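Local coordinates for protein beta-glucosidase (Saccharopolyspora erythraea D, PDB 5M6G) that probably hydrolyses terminal, non-reducing beta-D-glucosyl residues with release of beta-D-glucose, as a two-domain glycoside hydrolase of family 3 that also binds magnesium, at residues 52-57 and 120-125; 110-115 and 385-390; 415-420 and 604-609; 492-497 and 525-530. One frame throughout, in Å; residues are numbered along the deposited sequence.

How the interactions relate
From the N terminus, helix 47-57 enters interaction 1, which closes a loop of 62 residues onto the approach to strand 125-128. Interaction 2 opens before that loop is complete, on helix 101-116, and closes 269 residues later at 385-390; interactions 1 and 2 therefore cross along the chain. They also touch in space, through Gln-112 OE1 and Leu-124 N, 2.7 Å apart and probably hydrogen-bonded. Both lie on the same side of the chain's centre, with interaction 2 joining helix 101-116 to the loop after helix 363-379. Interactions 3 and 4 follow in the C-terminal domain, on the other side. The 415-420 to 604-609 closure spans interaction 4, and both reach the same mixed sheet, their centres about 20 Å apart.

Interaction 1. Residues 52-57 and 120-125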
loop_
_atom_site.group_PDB
_atom_site.type_symbol
_atom_site.label_atom_id
_atom_site.label_comp_id
_atom_site.label_asym_id
_atom_site.label_seq_id
_atom_site.Cartn_x
_atom_site.Cartn_y
_atom_site.Cartn_z
ATOM N N ASP A 52 -17.685 27.767 2.651
ATOM C CA ASP A 52 -18.701 28.577 1.971
ATOM C C ASP A 52 -18.129 29.906 1.487
ATOM O O ASP A 52 -18.385 30.332 0.352
ATOM C CB ASP A 52 -19.885 28.825 2.904
ATOM C CG ASP A 52 -20.760 27.598 3.087
ATOM O OD1 ASP A 52 -20.619 26.636 2.301
ATOM O OD2 ASP A 52 -21.601 27.602 4.016
ATOM N N ASP A 53 -17.354 30.584 2.337
ATOM C CA ASP A 53 -16.845 31.901 1.970
ATOM C C ASP A 53 -15.853 31.811 0.818
ATOM O O ASP A 53 -15.907 32.608 -0.124
ATOM C CB ASP A 53 -16.191 32.567 3.175
ATOM C CG ASP A 53 -15.679 33.936 2.849
ATOM O OD1 ASP A 53 -16.520 34.843 2.709
ATOM O OD2 ASP A 53 -14.450 34.094 2.701
ATOM N N LEU A 54 -14.925 30.848 0.887
ATOM C CA LEU A 54 -13.960 30.663 -0.191
ATOM C C LEU A 54 -14.660 30.346 -1.507
ATOM O O LEU A 54 -14.389 30.979 -2.532
ATOM C CB LEU A 54 -12.974 29.547 0.178
ATOM C CG LEU A 54 -11.885 29.189 -0.835
ATOM C CD1 LEU A 54 -11.075 30.420 -1.247
ATOM C CD2 LEU A 54 -10.970 28.088 -0.268
ATOM N N MET A 55 -15.567 29.363 -1.505
ATOM C CA MET A 55 -16.243 29.020 -2.749
ATOM C C MET A 55 -17.051 30.189 -3.296
ATOM O O MET A 55 -17.146 30.353 -4.517
ATOM C CB MET A 55 -17.129 27.795 -2.551
ATOM C CG MET A 55 -16.299 26.529 -2.390
ATOM S SD MET A 55 -17.258 25.034 -2.159
ATOM C CE MET A 55 -18.186 24.986 -3.699
ATOM N N ALA A 56 -17.620 31.019 -2.422
ATOM C CA ALA A 56 -18.350 32.189 -2.910
ATOM C C ALA A 56 -17.450 33.103 -3.727
ATOM O O ALA A 56 -17.926 33.795 -4.634
ATOM C CB ALA A 56 -18.963 32.960 -1.741
ATOM N N ARG A 57 -16.145 33.098 -3.439
ATOM C CA ARG A 57 -15.177 33.948 -4.124
ATOM C C ARG A 57 -14.529 33.289 -5.338
ATOM O O ARG A 57 -13.811 33.969 -6.082
ATOM C CB ARG A 57 -14.081 34.382 -3.141
ATOM C CG ARG A 57 -14.628 35.083 -1.910
ATOM C CD ARG A 57 -13.591 35.211 -0.819
ATOM N NE ARG A 57 -14.187 35.731 0.406
ATOM C CZ ARG A 57 -14.361 37.025 0.656
ATOM N NH1 ARG A 57 -13.976 37.929 -0.235
ATOM N NH2 ARG A 57 -14.915 37.413 1.797
ATOM N N LEU A 120 -6.263 33.723 -4.589
ATOM C CA LEU A 120 -6.938 33.235 -3.392
ATOM C C LEU A 120 -5.989 32.572 -2.410
ATOM O O LEU A 120 -6.329 32.453 -1.227
ATOM C CB LEU A 120 -8.053 32.242 -3.762
ATOM C CG LEU A 120 -9.190 32.868 -4.577
ATOM C CD1 LEU A 120 -10.146 31.790 -5.066
ATOM C CD2 LEU A 120 -9.927 33.877 -3.732
ATOM N N GLY A 121 -4.813 32.146 -2.863
ATOM C CA GLY A 121 -3.856 31.533 -1.961
ATOM C C GLY A 121 -4.311 30.210 -1.385
ATOM O O GLY A 121 -3.968 29.891 -0.239
ATOM N N ILE A 122 -5.091 29.438 -2.138
ATOM C CA ILE A 122 -5.535 28.118 -1.690
ATOM C C ILE A 122 -4.332 27.186 -1.625
ATOM O O ILE A 122 -3.699 26.925 -2.657
ATOM C CB ILE A 122 -6.603 27.526 -2.616
ATOM C CG1 ILE A 122 -7.863 28.399 -2.607
ATOM C CG2 ILE A 122 -6.915 26.087 -2.196
ATOM C CD1 ILE A 122 -8.938 27.898 -3.563
ATOM N N PRO A 123 -3.993 26.649 -0.460
ATOM C CA PRO A 123 -2.798 25.811 -0.377
ATOM C C PRO A 123 -2.998 24.508 -1.130
ATOM O O PRO A 123 -4.120 24.005 -1.290
ATOM C CB PRO A 123 -2.619 25.581 1.129
ATOM C CG PRO A 123 -3.982 25.757 1.697
ATOM C CD PRO A 123 -4.708 26.736 0.824
ATOM N N LEU A 124 -1.882 23.996 -1.636
ATOM C CA LEU A 124 -1.861 22.709 -2.310
ATOM C C LEU A 124 -1.997 21.577 -1.298
ATOM O O LEU A 124 -1.563 21.690 -0.147
ATOM C CB LEU A 124 -0.542 22.564 -3.062
ATOM C CG LEU A 124 -0.429 21.642 -4.256
ATOM C CD1 LEU A 124 -1.289 22.168 -5.383
ATOM C CD2 LEU A 124 1.033 21.612 -4.665
ATOM N N ILE A 125 -2.593 20.468 -1.733
ATOM C CA ILE A 125 -2.520 19.204 -1.003
ATOM C C ILE A 125 -1.667 18.256 -1.837
ATOM O O ILE A 125 -1.816 18.187 -3.065
ATOM C CB ILE A 125 -3.923 18.631 -0.693
ATOM C CG1 ILE A 125 -3.854 17.496 0.336
ATOM C CG2 ILE A 125 -4.652 18.165 -1.960
ATOM C CD1 ILE A 125 -5.229 17.017 0.795
#
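Leu-54 meets Ile-122 and Leu-120 directly, and just before it in segment 52-57 stands Asp-53, the residue that holds Arg-57. Asp-53 sits one turn before Arg-57 and receives it side-on: Arg-57 NE lies 2.8 Å from Asp-53 OD2, and NH2 reaches OD1 at 3.2 Å. This two-nitrogen salt bridge turns the guanidinium back along the helix, away from the 120-125 segment. Leu-54 is the buried centre of the contact. With its CG anti to the backbone N (chi1 179°), both methyls are carried across to the loop. Both pack on the end of Ile-122, CD2 coming to 3.9 Å from Ile-122 CD1, and Leu-54 CD1 also reaches Leu-120 CD1 at 4.2 Å. The side chains of Leu-54 and Ile-122 meet at a slant. At Arg-57 it is the aliphatic root that takes part, CB lying 4.2 Å from Leu-120 CD2, while the charged end stays with Asp-53. No hydrogen bond crosses between the segments; the join is apolar. Around it, Leu-120 also packs on Asp-62 and Ile-122 on Gln-66, both of helix 60-66, and Ile-122 touches Lys-377 of helix 363-379. Helix 47-57 is thus packed against the loop that leads from helix 101-116 into strand 125-128 of the parallel sheet.

Interaction 2. Residues 110-115 and 385-390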
loop_
_atom_site.group_PDB
_atom_site.type_symbol
_atom_site.label_atom_id
_atom_site.label_comp_id
_atom_site.label_asym_id
_atom_site.label_seq_id
_atom_site.Cartn_x
_atom_site.Cartn_y
_atom_site.Cartn_z
ATOM N N SER A 110 8.457 24.004 -1.970
ATOM C CA SER A 110 8.559 24.755 -3.215
ATOM C C SER A 110 7.210 24.804 -3.930
ATOM O O SER A 110 6.769 25.868 -4.386
ATOM C CB SER A 110 9.632 24.125 -4.099
ATOM O OG SER A 110 9.701 24.763 -5.354
ATOM N N TYR A 111 6.531 23.659 -4.029
ATOM C CA TYR A 111 5.194 23.662 -4.621
ATOM C C TYR A 111 4.242 24.531 -3.811
ATOM O O TYR A 111 3.464 25.314 -4.373
ATOM C CB TYR A 111 4.664 22.234 -4.720
ATOM C CG TYR A 111 5.118 21.497 -5.957
ATOM C CD1 TYR A 111 4.492 21.713 -7.173
ATOM C CD2 TYR A 111 6.173 20.571 -5.905
ATOM C CE1 TYR A 111 4.883 21.047 -8.314
ATOM C CE2 TYR A 111 6.574 19.894 -7.053
ATOM C CZ TYR A 111 5.925 20.142 -8.254
ATOM O OH TYR A 111 6.284 19.486 -9.411
ATOM N N GLN A 112 4.321 24.436 -2.487
ATOM C CA GLN A 112 3.391 25.167 -1.637
ATOM C C GLN A 112 3.592 26.675 -1.755
ATOM O O GLN A 112 2.612 27.428 -1.832
ATOM C CB GLN A 112 3.549 24.704 -0.193
ATOM C CG GLN A 112 2.410 25.083 0.709
ATOM C CD GLN A 112 1.097 24.473 0.255
ATOM O OE1 GLN A 112 0.424 25.032 -0.601
ATOM N NE2 GLN A 112 0.737 23.322 0.818
ATOM N N ARG A 113 4.849 27.138 -1.797
ATOM C CA ARG A 113 5.089 28.576 -1.949
ATOM C C ARG A 113 4.393 29.131 -3.188
ATOM O O ARG A 113 3.798 30.221 -3.147
ATOM C CB ARG A 113 6.595 28.865 -2.021
ATOM C CG ARG A 113 7.333 28.774 -0.695
ATOM C CD ARG A 113 8.703 29.447 -0.800
ATOM N NE ARG A 113 9.583 28.681 -1.665
ATOM C CZ ARG A 113 10.326 27.660 -1.248
ATOM N NH1 ARG A 113 10.312 27.297 0.030
ATOM N NH2 ARG A 113 11.091 27.003 -2.110
ATOM N N ALA A 114 4.460 28.399 -4.303
ATOM C CA ALA A 114 3.821 28.858 -5.529
ATOM C C ALA A 114 2.304 28.854 -5.402
ATOM O O ALA A 114 1.639 29.826 -5.792
ATOM C CB ALA A 114 4.270 28.001 -6.708
ATOM N N ALA A 115 1.736 27.783 -4.838
ATOM C CA ALA A 115 0.287 27.732 -4.638
ATOM C C ALA A 115 -0.195 28.874 -3.748
ATOM O O ALA A 115 -1.243 29.477 -4.007
ATOM C CB ALA A 115 -0.111 26.383 -4.035
ATOM N N ARG A 385 -1.060 26.146 8.457
ATOM C CA ARG A 385 0.284 25.555 8.531
ATOM C C ARG A 385 0.562 24.819 7.229
ATOM O O ARG A 385 0.429 23.590 7.158
ATOM C CB ARG A 385 0.398 24.599 9.719
ATOM C CG ARG A 385 0.264 25.272 11.075
ATOM C CD ARG A 385 -0.007 24.260 12.181
ATOM N NE ARG A 385 -1.360 23.717 12.094
ATOM C CZ ARG A 385 -2.452 24.376 12.476
ATOM N NH1 ARG A 385 -2.353 25.605 12.976
ATOM N NH2 ARG A 385 -3.642 23.809 12.361
ATOM N N PRO A 386 0.926 25.538 6.168
ATOM C CA PRO A 386 1.044 24.894 4.852
ATOM C C PRO A 386 2.349 24.149 4.595
ATOM O O PRO A 386 2.410 23.382 3.626
ATOM C CB PRO A 386 0.904 26.079 3.886
ATOM C CG PRO A 386 1.391 27.235 4.662
ATOM C CD PRO A 386 0.896 27.005 6.053
ATOM N N PHE A 387 3.388 24.341 5.400
ATOM C CA PHE A 387 4.721 23.886 5.033
ATOM C C PHE A 387 5.124 22.629 5.799
ATOM O O PHE A 387 4.493 22.216 6.772
ATOM C CB PHE A 387 5.749 25.002 5.257
ATOM C CG PHE A 387 5.529 26.201 4.374
ATOM C CD1 PHE A 387 5.739 26.117 3.002
ATOM C CD2 PHE A 387 5.128 27.415 4.912
ATOM C CE1 PHE A 387 5.542 27.224 2.186
ATOM C CE2 PHE A 387 4.922 28.506 4.105
ATOM C CZ PHE A 387 5.124 28.413 2.739
ATOM N N ALA A 388 6.206 22.019 5.334
ATOM C CA ALA A 388 6.679 20.788 5.941
ATOM C C ALA A 388 7.063 21.019 7.396
ATOM O O ALA A 388 7.640 22.048 7.750
ATOM C CB ALA A 388 7.869 20.238 5.153
ATOM N N GLN A 389 6.738 20.040 8.236
ATOM C CA GLN A 389 7.033 20.077 9.668
ATOM C C GLN A 389 8.422 19.489 9.883
ATOM O O GLN A 389 8.591 18.308 10.187
ATOM C CB GLN A 389 5.993 19.276 10.433
ATOM C CG GLN A 389 4.673 19.959 10.604
ATOM C CD GLN A 389 3.568 18.939 10.568
ATOM O OE1 GLN A 389 2.875 18.761 9.561
ATOM N NE2 GLN A 389 3.475 18.181 11.629
ATOM N N ARG A 390 9.439 20.329 9.721
ATOM C CA ARG A 390 10.781 19.761 9.728
ATOM C C ARG A 390 11.232 19.290 11.104
ATOM O O ARG A 390 12.218 18.550 11.184
ATOM C CB ARG A 390 11.757 20.769 9.145
ATOM C CG ARG A 390 11.469 20.961 7.682
ATOM C CD ARG A 390 12.247 22.078 7.102
ATOM N NE ARG A 390 11.763 22.392 5.767
ATOM C CZ ARG A 390 12.404 22.063 4.656
ATOM N NH1 ARG A 390 13.558 21.403 4.725
ATOM N NH2 ARG A 390 11.898 22.402 3.485
#
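Gln-112 and Pro-386 meet crosswise, their side chains at about a right angle, in a contact that has an apolar and a polar part. The glutamine chain leaves the helix with CG anti to the backbone N (chi1 -164°), which places CG 3.7 Å from Pro-386 CB. A bend at chi2 (61°) then turns the amide to the proline carbonyl. There Gln-112 NE2 donates to Pro-386 O at 3.3 Å. The bond is long and bent, with an N-H...O angle of 142°, and the donor stands somewhat off the carbonyl plane.

Phe-387 follows directly and brings its CE1 corner to the helix. Gln-112 CB is 4.0 Å from CE1, and Arg-113 CG is closer, 3.7 Å from the same atom; both approach the ring obliquely. Arg-113 and Phe-387 also run roughly at right angles, and it is the methylene part of the arginine that touches the ring. Farther out, the arginine bends at chi3, bringing one face of its guanidinium over Ser-110 CA of its own helix.

The contact joins helix 101-116 to the loop between helices 363-379 and 399-412, and the Gln-112 side chain lies about 5 Å from that of Asp-175, a magnesium ligand. One buried amide bonds two separate loops to the helix: OE1 accepts from the backbone N of Leu-124, NE2 donates to Pro-386 O, and together the two bonds should limit its rotation. Chemically, the long, bent NE2 bond probably adds less than the aliphatic and aromatic packing beside it.

Interaction 3. Residues 415-420 and 604-609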
loop_
_atom_site.group_PDB
_atom_site.type_symbol
_atom_site.label_atom_id
_atom_site.label_comp_id
_atom_site.label_asym_id
_atom_site.label_seq_id
_atom_site.Cartn_x
_atom_site.Cartn_y
_atom_site.Cartn_z
ATOM N N LEU A 415 4.501 -19.830 10.922
ATOM C CA LEU A 415 5.148 -21.134 10.923
ATOM C C LEU A 415 4.165 -22.187 10.407
ATOM O O LEU A 415 3.093 -22.393 10.987
ATOM C CB LEU A 415 5.654 -21.484 12.322
ATOM C CG LEU A 415 6.392 -22.821 12.431
ATOM C CD1 LEU A 415 7.721 -22.752 11.674
ATOM C CD2 LEU A 415 6.620 -23.190 13.882
ATOM N N LEU A 416 4.543 -22.861 9.327
ATOM C CA LEU A 416 3.662 -23.778 8.622
ATOM C C LEU A 416 4.061 -25.240 8.742
ATOM O O LEU A 416 3.190 -26.113 8.654
ATOM C CB LEU A 416 3.599 -23.400 7.139
ATOM C CG LEU A 416 2.990 -22.027 6.866
ATOM C CD1 LEU A 416 3.206 -21.609 5.405
ATOM C CD2 LEU A 416 1.499 -22.005 7.255
ATOM N N ARG A 417 5.350 -25.529 8.905
ATOM C CA ARG A 417 5.831 -26.884 9.137
ATOM C C ARG A 417 7.048 -26.790 10.036
ATOM O O ARG A 417 7.841 -25.853 9.910
ATOM C CB ARG A 417 6.215 -27.614 7.843
ATOM C CG ARG A 417 5.040 -27.988 6.947
ATOM C CD ARG A 417 4.365 -29.286 7.408
ATOM N NE ARG A 417 3.176 -29.564 6.613
ATOM C CZ ARG A 417 3.194 -30.235 5.468
ATOM N NH1 ARG A 417 4.348 -30.696 4.994
ATOM N NH2 ARG A 417 2.070 -30.444 4.794
ATOM N N ASN A 418 7.187 -27.754 10.940
ATOM C CA ASN A 418 8.369 -27.799 11.797
ATOM C C ASN A 418 8.479 -29.190 12.396
ATOM O O ASN A 418 7.617 -29.586 13.184
ATOM C CB ASN A 418 8.276 -26.752 12.900
ATOM C CG ASN A 418 9.487 -26.751 13.788
ATOM O OD1 ASN A 418 10.569 -27.170 13.374
ATOM N ND2 ASN A 418 9.320 -26.277 15.016
ATOM N N ASP A 419 9.535 -29.923 12.050
ATOM C CA ASP A 419 9.746 -31.240 12.640
ATOM C C ASP A 419 10.575 -31.183 13.911
ATOM O O ASP A 419 10.854 -32.229 14.501
ATOM C CB ASP A 419 10.394 -32.184 11.620
ATOM C CG ASP A 419 11.826 -31.805 11.283
ATOM O OD1 ASP A 419 12.322 -30.779 11.794
ATOM O OD2 ASP A 419 12.462 -32.540 10.490
ATOM N N GLY A 420 10.968 -29.992 14.348
ATOM C CA GLY A 420 11.781 -29.855 15.538
ATOM C C GLY A 420 13.042 -29.064 15.284
ATOM O O GLY A 420 13.703 -28.631 16.228
ATOM N N PRO A 604 -7.572 -27.214 1.208
ATOM C CA PRO A 604 -6.313 -26.494 1.026
ATOM C C PRO A 604 -5.131 -27.234 1.643
ATOM O O PRO A 604 -5.286 -28.122 2.482
ATOM C CB PRO A 604 -6.571 -25.177 1.773
ATOM C CG PRO A 604 -7.382 -25.614 2.949
ATOM C CD PRO A 604 -8.287 -26.750 2.412
ATOM N N LEU A 605 -3.928 -26.838 1.210
ATOM C CA LEU A 605 -2.715 -27.302 1.883
ATOM C C LEU A 605 -2.679 -26.812 3.327
ATOM O O LEU A 605 -2.417 -27.591 4.250
ATOM C CB LEU A 605 -1.473 -26.829 1.125
ATOM C CG LEU A 605 -0.135 -27.321 1.677
ATOM C CD1 LEU A 605 -0.048 -28.852 1.553
ATOM C CD2 LEU A 605 1.029 -26.658 0.956
ATOM N N PHE A 606 -2.931 -25.511 3.538
ATOM C CA PHE A 606 -3.089 -24.915 4.861
ATOM C C PHE A 606 -4.314 -24.007 4.841
ATOM O O PHE A 606 -4.431 -23.149 3.946
ATOM C CB PHE A 606 -1.855 -24.084 5.284
ATOM C CG PHE A 606 -0.549 -24.814 5.179
ATOM C CD1 PHE A 606 -0.199 -25.772 6.110
ATOM C CD2 PHE A 606 0.345 -24.513 4.162
ATOM C CE1 PHE A 606 1.019 -26.438 6.020
ATOM C CE2 PHE A 606 1.569 -25.174 4.070
ATOM C CZ PHE A 606 1.893 -26.142 4.992
ATOM N N PRO A 607 -5.214 -24.112 5.815
ATOM C CA PRO A 607 -6.406 -23.257 5.823
ATOM C C PRO A 607 -6.108 -21.860 6.349
ATOM O O PRO A 607 -5.106 -21.607 7.021
ATOM C CB PRO A 607 -7.357 -23.986 6.775
ATOM C CG PRO A 607 -6.409 -24.622 7.782
ATOM C CD PRO A 607 -5.161 -24.999 6.993
ATOM N N HIS A 608 -7.025 -20.952 6.030
ATOM C CA HIS A 608 -7.034 -19.623 6.624
ATOM C C HIS A 608 -6.967 -19.729 8.143
ATOM O O HIS A 608 -7.616 -20.579 8.746
ATOM C CB HIS A 608 -8.309 -18.893 6.190
ATOM C CG HIS A 608 -8.363 -17.462 6.613
ATOM N ND1 HIS A 608 -8.672 -17.077 7.899
ATOM C CD2 HIS A 608 -8.140 -16.318 5.921
ATOM C CE1 HIS A 608 -8.630 -15.760 7.985
ATOM N NE2 HIS A 608 -8.321 -15.275 6.795
ATOM N N GLY A 609 -6.148 -18.885 8.764
ATOM C CA GLY A 609 -6.009 -18.910 10.204
ATOM C C GLY A 609 -5.014 -19.914 10.745
ATOM O O GLY A 609 -4.820 -19.967 11.963
HETATM O O HOH W 1 -0.966 -29.729 4.972
#
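Phe-606 lays one ring face against Leu-416. Leu-416 CB stands 4.1 Å from the ring centroid and 20° off its normal, a CH-pi contact, and CD2 of the same leucine reaches 4.0 Å from Phe-606 CG. The opposite face is met by CG of Leu-605, so the ring is held between two leucines. At its edge, near the ring plane, Arg-417 NE lies 3.8 Å from Phe-606 CE1, the guanidinium plane being turned 68° from the ring.

The arginine gets there by a bend at chi2 (-82°). Its NH2 is linked to the other segment through a water, which accepts from NH2 at 3.1 Å and donates to Leu-605 O at 2.7 Å. NH1 forms a salt bridge with Asp-551, fixing the other side of the group. Farther out, Trp-587 meets the Phe-606 ring edge-to-face.

Both segments carry a classic beta bulge at the contact: Leu-416 and Arg-417 both face Leu-556, and Leu-605 and Phe-606 both face Trp-587. The contact packs the C-terminal segment 604-609 onto 414-418, an outermost strand of the mixed sheet in the family 3 C-terminal domain.

Interaction 4. Residues 492-497 and 525-530; sequences RAAIAV and AKLRAS
Leu-527 turns its CG anti to the carbonyl carbon (chi1 -63°) and extends the branch carrying CD1 at chi2 (-163°), and these two torsions send CD1 to Ala-494 and Ala-496 of the strand. CD1 is the leucine atom that does the touching. It lies 3.7 Å from Ala-494 CB and, equally, 3.7 Å from Ala-496 CB, so the methyl bridges two alanines whose CB atoms point to the same side of the strand. Between them, Ile-495 points away from the helix and packs on Ile-469 of helix 465-472; to Leu-527 it offers only backbone, its C being 4.1 Å from Leu-527 CD1. The small alanine side chains are consistent with the close approach of the helix: the CA atoms of Ala-494 and Leu-527 are 6.6 Å apart.

The Leu-527 carbonyl has two donors in Ser-530. Its O accepts from Ser-530 OG at 2.6 Å, in the carbonyl plane with a C=O...O angle of 150°, and from Ser-530 N at 3.2 Å. Both bonds come from one residue, ahead of strand 534-539.

Strand 493-499, helix 518-528 and strand 534-539 form a beta-alpha-beta unit, and this contact seats its helix on the first strand; Leu-527 also packs on Val-534 of the second strand and on Phe-432 of strand 431-434. The chemistry is wholly apolar and all touching residues are buried, which implies cohesion by van der Waals packing and exclusion of water rather than by directed bonds.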
loop_
_atom_site.group_PDB
_atom_site.type_symbol
_atom_site.label_atom_id
_atom_site.label_comp_id
_atom_site.label_asym_id
_atom_site.label_seq_id
_atom_site.Cartn_x
_atom_site.Cartn_y
_atom_site.Cartn_z
ATOM N N ARG A 492 25.008 -27.648 11.022
ATOM C CA ARG A 492 23.953 -28.126 11.903
ATOM C C ARG A 492 22.565 -27.861 11.344
ATOM O O ARG A 492 21.622 -28.576 11.703
ATOM C CB ARG A 492 24.091 -27.520 13.297
ATOM C CG ARG A 492 23.716 -26.076 13.406
ATOM C CD ARG A 492 23.686 -25.663 14.862
ATOM N NE ARG A 492 24.109 -24.283 15.050
ATOM C CZ ARG A 492 23.279 -23.275 15.273
ATOM N NH1 ARG A 492 21.978 -23.506 15.337
ATOM N NH2 ARG A 492 23.752 -22.041 15.447
ATOM N N ALA A 493 22.423 -26.875 10.462
ATOM C CA ALA A 493 21.151 -26.614 9.796
ATOM C C ALA A 493 21.427 -25.745 8.585
ATOM O O ALA A 493 22.434 -25.037 8.529
ATOM C CB ALA A 493 20.140 -25.932 10.721
ATOM N N ALA A 494 20.521 -25.808 7.611
ATOM C CA ALA A 494 20.613 -24.974 6.421
ATOM C C ALA A 494 19.302 -24.224 6.246
ATOM O O ALA A 494 18.226 -24.821 6.353
ATOM C CB ALA A 494 20.926 -25.804 5.169
ATOM N N ILE A 495 19.400 -22.925 5.962
ATOM C CA ILE A 495 18.244 -22.041 5.819
ATOM C C ILE A 495 18.210 -21.548 4.381
ATOM O O ILE A 495 19.166 -20.923 3.912
ATOM C CB ILE A 495 18.307 -20.855 6.798
ATOM C CG1 ILE A 495 18.444 -21.364 8.231
ATOM C CG2 ILE A 495 17.064 -19.954 6.649
ATOM C CD1 ILE A 495 18.984 -20.319 9.182
ATOM N N ALA A 496 17.103 -21.806 3.688
ATOM C CA ALA A 496 16.940 -21.413 2.294
ATOM C C ALA A 496 15.855 -20.345 2.231
ATOM O O ALA A 496 14.674 -20.643 2.419
ATOM C CB ALA A 496 16.579 -22.616 1.422
ATOM N N VAL A 497 16.253 -19.107 1.966
ATOM C CA VAL A 497 15.319 -17.988 1.894
ATOM C C VAL A 497 15.026 -17.770 0.418
ATOM O O VAL A 497 15.840 -17.197 -0.309
ATOM C CB VAL A 497 15.880 -16.732 2.566
ATOM C CG1 VAL A 497 14.771 -15.697 2.741
ATOM C CG2 VAL A 497 16.486 -17.089 3.912
ATOM N N ALA A 525 17.126 -28.191 -3.242
ATOM C CA ALA A 525 17.546 -29.574 -3.470
ATOM C C ALA A 525 19.007 -29.767 -3.091
ATOM O O ALA A 525 19.374 -30.776 -2.474
ATOM C CB ALA A 525 17.309 -29.967 -4.928
ATOM N N LYS A 526 19.851 -28.792 -3.428
ATOM C CA LYS A 526 21.253 -28.857 -3.036
ATOM C C LYS A 526 21.404 -28.901 -1.520
ATOM O O LYS A 526 22.252 -29.634 -0.997
ATOM C CB LYS A 526 22.010 -27.669 -3.626
ATOM C CG LYS A 526 23.516 -27.743 -3.437
ATOM C CD LYS A 526 24.184 -26.532 -4.059
ATOM C CE LYS A 526 23.885 -26.468 -5.546
ATOM N NZ LYS A 526 24.525 -27.607 -6.259
ATOM N N LEU A 527 20.588 -28.126 -0.796
ATOM C CA LEU A 527 20.654 -28.131 0.662
ATOM C C LEU A 527 20.134 -29.440 1.235
ATOM O O LEU A 527 20.716 -29.981 2.179
ATOM C CB LEU A 527 19.858 -26.968 1.254
ATOM C CG LEU A 527 20.278 -25.525 0.963
ATOM C CD1 LEU A 527 19.613 -24.583 1.964
ATOM C CD2 LEU A 527 21.772 -25.377 0.992
ATOM N N ARG A 528 19.019 -29.945 0.711
ATOM C CA ARG A 528 18.523 -31.214 1.226
ATOM C C ARG A 528 19.508 -32.346 0.953
ATOM O O ARG A 528 19.650 -33.253 1.780
ATOM C CB ARG A 528 17.149 -31.529 0.632
ATOM C CG ARG A 528 16.094 -30.466 0.931
ATOM C CD ARG A 528 14.674 -30.985 0.789
ATOM N NE ARG A 528 14.531 -31.890 -0.343
ATOM C CZ ARG A 528 14.225 -33.180 -0.244
ATOM N NH1 ARG A 528 13.996 -33.738 0.938
ATOM N NH2 ARG A 528 14.135 -33.910 -1.341
ATOM N N ALA A 529 20.210 -32.301 -0.187
ATOM C CA ALA A 529 21.162 -33.359 -0.525
ATOM C C ALA A 529 22.317 -33.434 0.459
ATOM O O ALA A 529 23.020 -34.450 0.502
ATOM C CB ALA A 529 21.714 -33.154 -1.934
ATOM N N SER A 530 22.540 -32.385 1.247
ATOM C CA SER A 530 23.619 -32.424 2.220
ATOM C C SER A 530 23.290 -33.306 3.415
ATOM O O SER A 530 24.194 -33.592 4.215
ATOM C CB SER A 530 23.952 -31.005 2.694
ATOM O OG SER A 530 22.902 -30.475 3.485
#